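Local coordinates for protein ribonucleoside-diphosphate reductase, alpha chain (Actinobacillus ureae ATCC 25976, PDB 6DQX) that probably reduces ribonucleoside diphosphates to deoxyribonucleotides as the catalytic subunit of a class Id ribonucleotide reductase, at residues 72-85 / 302-315. Sequence-based numbering, arbitrary orientation.
Sequences YADKFYHYMARGYF and EWKDTEAPEVLTYF
Helix 72-82 packs across the first turns of helix 308-327, their axes 10.2 Å apart and inclined at 117°, and the backbones come closest at Phe76-Val311 and Tyr79-Ala308 (CA to CA 6.6 Å). Val311 is a knob among Tyr72, Lys75, Phe76 and Tyr79. With CG anti to the backbone N (chi1 -179°), the Tyr72 ring runs alongside Val311, and its OH donates to Val311 O at 2.7 Å; Phe315 N reaches the same oxygen from the opposite face of the carbonyl plane. Phe76 sets CE2 over one face of the Phe315 ring. Ala308 CB sits 3.7 Å from the Tyr79 ring centroid, almost on the ring normal. Lys75 NZ donates to Tyr79 OH and makes a long salt bridge to Glu307 OE1. Beyond the Schellman motif that ends the helix at Gly83, Phe85 lies between Tyr79 CB and Leu312 CD1, one on each face. Tyr84 likewise has Arg82 CB on one face and Trp303 CD1 on the opposite one, while its OH donates to the anti lone pair of Glu302 OE1 at 2.9 Å. Trp303 NE1 is hydrogen-bonded to Asn296 O, at the end of strand 288-296. The largely aromatic, buried interface thus satisfies Tyr72 OH with a main-chain carbonyl and Tyr84 OH with a carboxylate at its more exposed, watered end.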
loop_
_atom_site.group_PDB
_atom_site.type_symbol
_atom_site.label_atom_id
_atom_site.label_comp_id
_atom_site.label_asym_id
_atom_site.label_seq_id
_atom_site.Cartn_x
_atom_site.Cartn_y
_atom_site.Cartn_z
ATOM N N TYR A 72 -4.975 45.117 0.242
ATOM C CA TYR A 72 -4.379 44.002 0.964
ATOM C C TYR A 72 -2.996 43.613 0.413
ATOM O O TYR A 72 -2.047 43.443 1.186
ATOM C CB TYR A 72 -5.332 42.803 1.009
ATOM C CG TYR A 72 -4.726 41.663 1.780
ATOM C CD1 TYR A 72 -4.857 41.581 3.165
ATOM C CD2 TYR A 72 -3.968 40.688 1.127
ATOM C CE1 TYR A 72 -4.267 40.526 3.866
ATOM C CE2 TYR A 72 -3.375 39.656 1.826
ATOM C CZ TYR A 72 -3.539 39.584 3.200
ATOM O OH TYR A 72 -2.938 38.568 3.898
ATOM N N ALA A 73 -2.893 43.463 -0.914
ATOM C CA ALA A 73 -1.646 43.039 -1.563
ATOM C C ALA A 73 -0.465 43.924 -1.203
ATOM O O ALA A 73 0.609 43.418 -0.878
ATOM C CB ALA A 73 -1.813 42.983 -3.077
ATOM N N ASP A 74 -0.663 45.238 -1.246
ATOM C CA ASP A 74 0.419 46.167 -0.922
ATOM C C ASP A 74 0.828 46.087 0.556
ATOM O O ASP A 74 2.015 46.204 0.868
ATOM C CB ASP A 74 0.074 47.613 -1.325
ATOM C CG ASP A 74 0.083 47.820 -2.837
ATOM O OD1 ASP A 74 0.680 47.012 -3.591
ATOM O OD2 ASP A 74 -0.538 48.798 -3.277
ATOM N N LYS A 75 -0.137 45.828 1.430
ATOM C CA LYS A 75 0.174 45.603 2.862
ATOM C C LYS A 75 0.980 44.335 3.040
ATOM O O LYS A 75 2.035 44.355 3.662
ATOM C CB LYS A 75 -1.084 45.537 3.711
ATOM C CG LYS A 75 -1.565 46.888 4.200
ATOM C CD LYS A 75 -2.641 46.771 5.278
ATOM C CE LYS A 75 -2.095 46.284 6.621
ATOM N NZ LYS A 75 -1.314 47.297 7.402
ATOM N N PHE A 76 0.488 43.231 2.461
ATOM C CA PHE A 76 1.228 41.971 2.521
ATOM C C PHE A 76 2.624 42.104 1.905
ATOM O O PHE A 76 3.616 41.650 2.483
ATOM C CB PHE A 76 0.408 40.877 1.835
ATOM C CG PHE A 76 1.042 39.525 1.873
ATOM C CD1 PHE A 76 1.893 39.125 0.858
ATOM C CD2 PHE A 76 0.709 38.613 2.869
ATOM C CE1 PHE A 76 2.474 37.865 0.871
ATOM C CE2 PHE A 76 1.270 37.347 2.880
ATOM C CZ PHE A 76 2.140 36.968 1.874
ATOM N N TYR A 77 2.712 42.752 0.741
ATOM C CA TYR A 77 3.994 42.961 0.068
ATOM C C TYR A 77 4.964 43.778 0.933
ATOM O O TYR A 77 6.144 43.411 1.071
ATOM C CB TYR A 77 3.776 43.630 -1.301
ATOM C CG TYR A 77 5.013 43.673 -2.178
ATOM C CD1 TYR A 77 5.377 42.572 -2.959
ATOM C CD2 TYR A 77 5.812 44.807 -2.237
ATOM C CE1 TYR A 77 6.503 42.614 -3.769
ATOM C CE2 TYR A 77 6.945 44.854 -3.047
ATOM C CZ TYR A 77 7.278 43.749 -3.814
ATOM O OH TYR A 77 8.388 43.777 -4.624
ATOM N N HIS A 78 4.451 44.829 1.572
ATOM C CA HIS A 78 5.258 45.661 2.469
ATOM C C HIS A 78 5.858 44.856 3.603
ATOM O O HIS A 78 7.066 44.926 3.871
ATOM C CB HIS A 78 4.465 46.862 3.034
ATOM C CG HIS A 78 5.237 47.658 4.045
ATOM N ND1 HIS A 78 6.353 48.397 3.714
ATOM C CD2 HIS A 78 5.075 47.803 5.384
ATOM C CE1 HIS A 78 6.846 48.961 4.807
ATOM N NE2 HIS A 78 6.089 48.614 5.832
ATOM N N TYR A 79 5.024 44.066 4.270
ATOM C CA TYR A 79 5.533 43.245 5.345
ATOM C C TYR A 79 6.542 42.196 4.884
ATOM O O TYR A 79 7.570 41.971 5.577
ATOM C CB TYR A 79 4.380 42.641 6.145
ATOM C CG TYR A 79 3.521 43.668 6.867
ATOM C CD1 TYR A 79 4.086 44.796 7.495
ATOM C CD2 TYR A 79 2.142 43.498 6.958
ATOM C CE1 TYR A 79 3.294 45.717 8.175
ATOM C CE2 TYR A 79 1.345 44.413 7.628
ATOM C CZ TYR A 79 1.914 45.513 8.232
ATOM O OH TYR A 79 1.105 46.401 8.908
ATOM N N MET A 80 6.310 41.600 3.709
ATOM C CA MET A 80 7.335 40.754 3.095
ATOM C C MET A 80 8.635 41.515 2.897
ATOM O O MET A 80 9.739 41.007 3.222
ATOM C CB MET A 80 6.855 40.153 1.756
ATOM C CG MET A 80 5.757 39.107 1.884
ATOM S SD MET A 80 6.327 37.543 2.573
ATOM C CE MET A 80 7.219 36.886 1.164
ATOM N N ALA A 81 8.513 42.709 2.317
ATOM C CA ALA A 81 9.668 43.598 2.060
ATOM C C ALA A 81 10.491 43.921 3.310
ATOM O O ALA A 81 11.717 43.948 3.255
ATOM C CB ALA A 81 9.208 44.885 1.363
ATOM N N ARG A 82 9.821 44.111 4.452
ATOM C CA ARG A 82 10.514 44.407 5.703
ATOM C C ARG A 82 11.112 43.191 6.407
ATOM O O ARG A 82 11.813 43.362 7.405
ATOM C CB ARG A 82 9.589 45.160 6.662
ATOM C CG ARG A 82 9.015 46.476 6.134
ATOM C CD ARG A 82 10.035 47.344 5.393
ATOM N NE ARG A 82 11.083 47.793 6.281
ATOM C CZ ARG A 82 12.321 48.135 5.929
ATOM N NH1 ARG A 82 12.733 48.075 4.658
ATOM N NH2 ARG A 82 13.167 48.516 6.875
ATOM N N GLY A 83 10.841 41.975 5.904
ATOM C CA GLY A 83 11.413 40.763 6.482
ATOM C C GLY A 83 10.610 40.232 7.677
ATOM O O GLY A 83 11.148 39.490 8.491
ATOM N N TYR A 84 9.329 40.601 7.771
ATOM C CA TYR A 84 8.501 40.193 8.920
ATOM C C TYR A 84 7.904 38.800 8.798
ATOM O O TYR A 84 7.511 38.250 9.827
ATOM C CB TYR A 84 7.330 41.154 9.123
ATOM C CG TYR A 84 7.695 42.601 9.399
ATOM C CD1 TYR A 84 8.978 42.981 9.793
ATOM C CD2 TYR A 84 6.730 43.580 9.303
ATOM C CE1 TYR A 84 9.284 44.301 10.052
ATOM C CE2 TYR A 84 7.024 44.912 9.579
ATOM C CZ TYR A 84 8.297 45.262 9.947
ATOM O OH TYR A 84 8.588 46.591 10.212
ATOM N N PHE A 85 7.772 38.291 7.566
ATOM C CA PHE A 85 7.048 37.035 7.228
ATOM C C PHE A 85 7.941 36.013 6.591
ATOM O O PHE A 85 8.647 36.316 5.635
ATOM C CB PHE A 85 5.977 37.251 6.133
ATOM C CG PHE A 85 4.815 38.085 6.528
ATOM C CD1 PHE A 85 4.532 38.393 7.851
ATOM C CD2 PHE A 85 3.945 38.540 5.539
ATOM C CE1 PHE A 85 3.445 39.169 8.161
ATOM C CE2 PHE A 85 2.848 39.310 5.852
ATOM C CZ PHE A 85 2.599 39.630 7.175
ATOM N N GLU A 302 9.648 46.201 15.879
ATOM C CA GLU A 302 9.082 46.889 14.732
ATOM C C GLU A 302 7.623 46.591 14.474
ATOM O O GLU A 302 6.869 47.521 14.199
ATOM C CB GLU A 302 9.853 46.612 13.431
ATOM C CG GLU A 302 11.298 47.044 13.472
ATOM C CD GLU A 302 12.027 46.874 12.148
ATOM O OE1 GLU A 302 11.377 46.737 11.089
ATOM O OE2 GLU A 302 13.279 46.906 12.174
ATOM N N TRP A 303 7.218 45.317 14.482
ATOM C CA TRP A 303 5.852 44.968 14.052
ATOM C C TRP A 303 4.832 44.735 15.161
ATOM O O TRP A 303 3.656 44.615 14.845
ATOM C CB TRP A 303 5.822 43.782 13.043
ATOM C CG TRP A 303 6.492 42.520 13.496
ATOM C CD1 TRP A 303 7.689 42.056 13.073
ATOM C CD2 TRP A 303 5.995 41.539 14.433
ATOM N NE1 TRP A 303 7.991 40.871 13.688
ATOM C CE2 TRP A 303 6.969 40.531 14.530
ATOM C CE3 TRP A 303 4.825 41.419 15.191
ATOM C CZ2 TRP A 303 6.814 39.410 15.346
ATOM C CZ3 TRP A 303 4.663 40.296 15.992
ATOM C CH2 TRP A 303 5.666 39.318 16.073
ATOM N N LYS A 304 5.242 44.775 16.432
ATOM C CA LYS A 304 4.329 44.427 17.549
ATOM C C LYS A 304 3.026 45.255 17.592
ATOM O O LYS A 304 1.993 44.736 18.016
ATOM C CB LYS A 304 5.034 44.485 18.900
ATOM C CG LYS A 304 5.612 45.861 19.217
ATOM C CD LYS A 304 6.407 45.897 20.505
ATOM C CE LYS A 304 6.980 47.291 20.717
ATOM N NZ LYS A 304 8.110 47.241 21.680
ATOM N N ASP A 305 3.077 46.516 17.161
ATOM C CA ASP A 305 1.876 47.387 17.125
ATOM C C ASP A 305 1.434 47.707 15.692
ATOM O O ASP A 305 0.837 48.758 15.429
ATOM C CB ASP A 305 2.131 48.683 17.930
ATOM C CG ASP A 305 2.448 48.414 19.394
ATOM O OD1 ASP A 305 1.697 47.661 20.067
ATOM O OD2 ASP A 305 3.441 48.968 19.903
ATOM N N THR A 306 1.741 46.808 14.754
ATOM C CA THR A 306 1.256 46.888 13.396
ATOM C C THR A 306 0.219 45.809 13.205
ATOM O O THR A 306 0.003 44.969 14.092
ATOM C CB THR A 306 2.380 46.686 12.347
ATOM O OG1 THR A 306 2.822 45.323 12.339
ATOM C CG2 THR A 306 3.580 47.621 12.618
ATOM N N GLU A 307 -0.384 45.810 12.026
ATOM C CA GLU A 307 -1.287 44.734 11.613
ATOM C C GLU A 307 -0.587 43.552 10.937
ATOM O O GLU A 307 -1.261 42.712 10.334
ATOM C CB GLU A 307 -2.375 45.271 10.682
ATOM C CG GLU A 307 -3.314 46.238 11.365
ATOM C CD GLU A 307 -4.452 46.683 10.457
ATOM O OE1 GLU A 307 -4.369 46.485 9.210
ATOM O OE2 GLU A 307 -5.426 47.249 10.995
ATOM N N ALA A 308 0.725 43.401 11.096
ATOM C CA ALA A 308 1.408 42.300 10.387
ATOM C C ALA A 308 0.900 40.886 10.775
ATOM O O ALA A 308 0.593 40.084 9.884
ATOM C CB ALA A 308 2.927 42.399 10.515
ATOM N N PRO A 309 0.764 40.578 12.076
ATOM C CA PRO A 309 0.231 39.244 12.431
ATOM C C PRO A 309 -1.176 39.006 11.938
ATOM O O PRO A 309 -1.495 37.903 11.480
ATOM C CB PRO A 309 0.288 39.224 13.951
ATOM C CG PRO A 309 1.314 40.229 14.290
ATOM C CD PRO A 309 1.149 41.319 13.282
ATOM N N GLU A 310 -2.003 40.051 11.945
ATOM C CA GLU A 310 -3.351 39.945 11.416
ATOM C C GLU A 310 -3.369 39.689 9.919
ATOM O O GLU A 310 -4.155 38.859 9.421
ATOM C CB GLU A 310 -4.133 41.216 11.731
ATOM C CG GLU A 310 -4.371 41.390 13.221
ATOM C CD GLU A 310 -3.325 42.204 13.941
ATOM O OE1 GLU A 310 -2.119 42.179 13.588
ATOM O OE2 GLU A 310 -3.716 42.852 14.952
ATOM N N VAL A 311 -2.497 40.396 9.199
ATOM C CA VAL A 311 -2.377 40.203 7.746
ATOM C C VAL A 311 -1.950 38.781 7.437
ATOM O O VAL A 311 -2.510 38.161 6.514
ATOM C CB VAL A 311 -1.447 41.275 7.105
ATOM C CG1 VAL A 311 -0.977 40.893 5.708
ATOM C CG2 VAL A 311 -2.207 42.605 7.056
ATOM N N LEU A 312 -0.997 38.256 8.213
ATOM C CA LEU A 312 -0.544 36.884 7.990
ATOM C C LEU A 312 -1.670 35.858 8.302
ATOM O O LEU A 312 -1.832 34.868 7.582
ATOM C CB LEU A 312 0.750 36.600 8.766
ATOM C CG LEU A 312 1.495 35.337 8.317
ATOM C CD1 LEU A 312 1.979 35.440 6.863
ATOM C CD2 LEU A 312 2.678 35.063 9.239
ATOM N N THR A 313 -2.471 36.121 9.336
ATOM C CA THR A 313 -3.627 35.283 9.663
ATOM C C THR A 313 -4.669 35.234 8.517
ATOM O O THR A 313 -5.127 34.140 8.105
ATOM C CB THR A 313 -4.268 35.747 10.982
ATOM O OG1 THR A 313 -3.264 35.733 12.012
ATOM C CG2 THR A 313 -5.453 34.867 11.359
ATOM N N TYR A 314 -5.001 36.421 7.997
ATOM C CA TYR A 314 -5.864 36.563 6.815
ATOM C C TYR A 314 -5.299 35.763 5.654
ATOM O O TYR A 314 -6.036 35.062 4.961
ATOM C CB TYR A 314 -5.984 38.017 6.393
ATOM C CG TYR A 314 -7.035 38.831 7.114
ATOM C CD1 TYR A 314 -7.142 38.827 8.502
ATOM C CD2 TYR A 314 -7.922 39.627 6.392
ATOM C CE1 TYR A 314 -8.096 39.606 9.151
ATOM C CE2 TYR A 314 -8.883 40.400 7.025
ATOM C CZ TYR A 314 -8.962 40.394 8.398
ATOM O OH TYR A 314 -9.901 41.186 9.010
ATOM N N PHE A 315 -3.976 35.820 5.491
ATOM C CA PHE A 315 -3.321 35.105 4.390
ATOM C C PHE A 315 -3.482 33.606 4.543
ATOM O O PHE A 315 -3.815 32.910 3.575
ATOM C CB PHE A 315 -1.836 35.471 4.292
ATOM C CG PHE A 315 -1.098 34.705 3.248
ATOM C CD1 PHE A 315 -1.345 34.963 1.921
ATOM C CD2 PHE A 315 -0.145 33.731 3.595
ATOM C CE1 PHE A 315 -0.671 34.267 0.932
ATOM C CE2 PHE A 315 0.536 33.042 2.618
ATOM C CZ PHE A 315 0.289 33.327 1.283
HETATM O O HOH W 1 11.269 48.584 9.068
#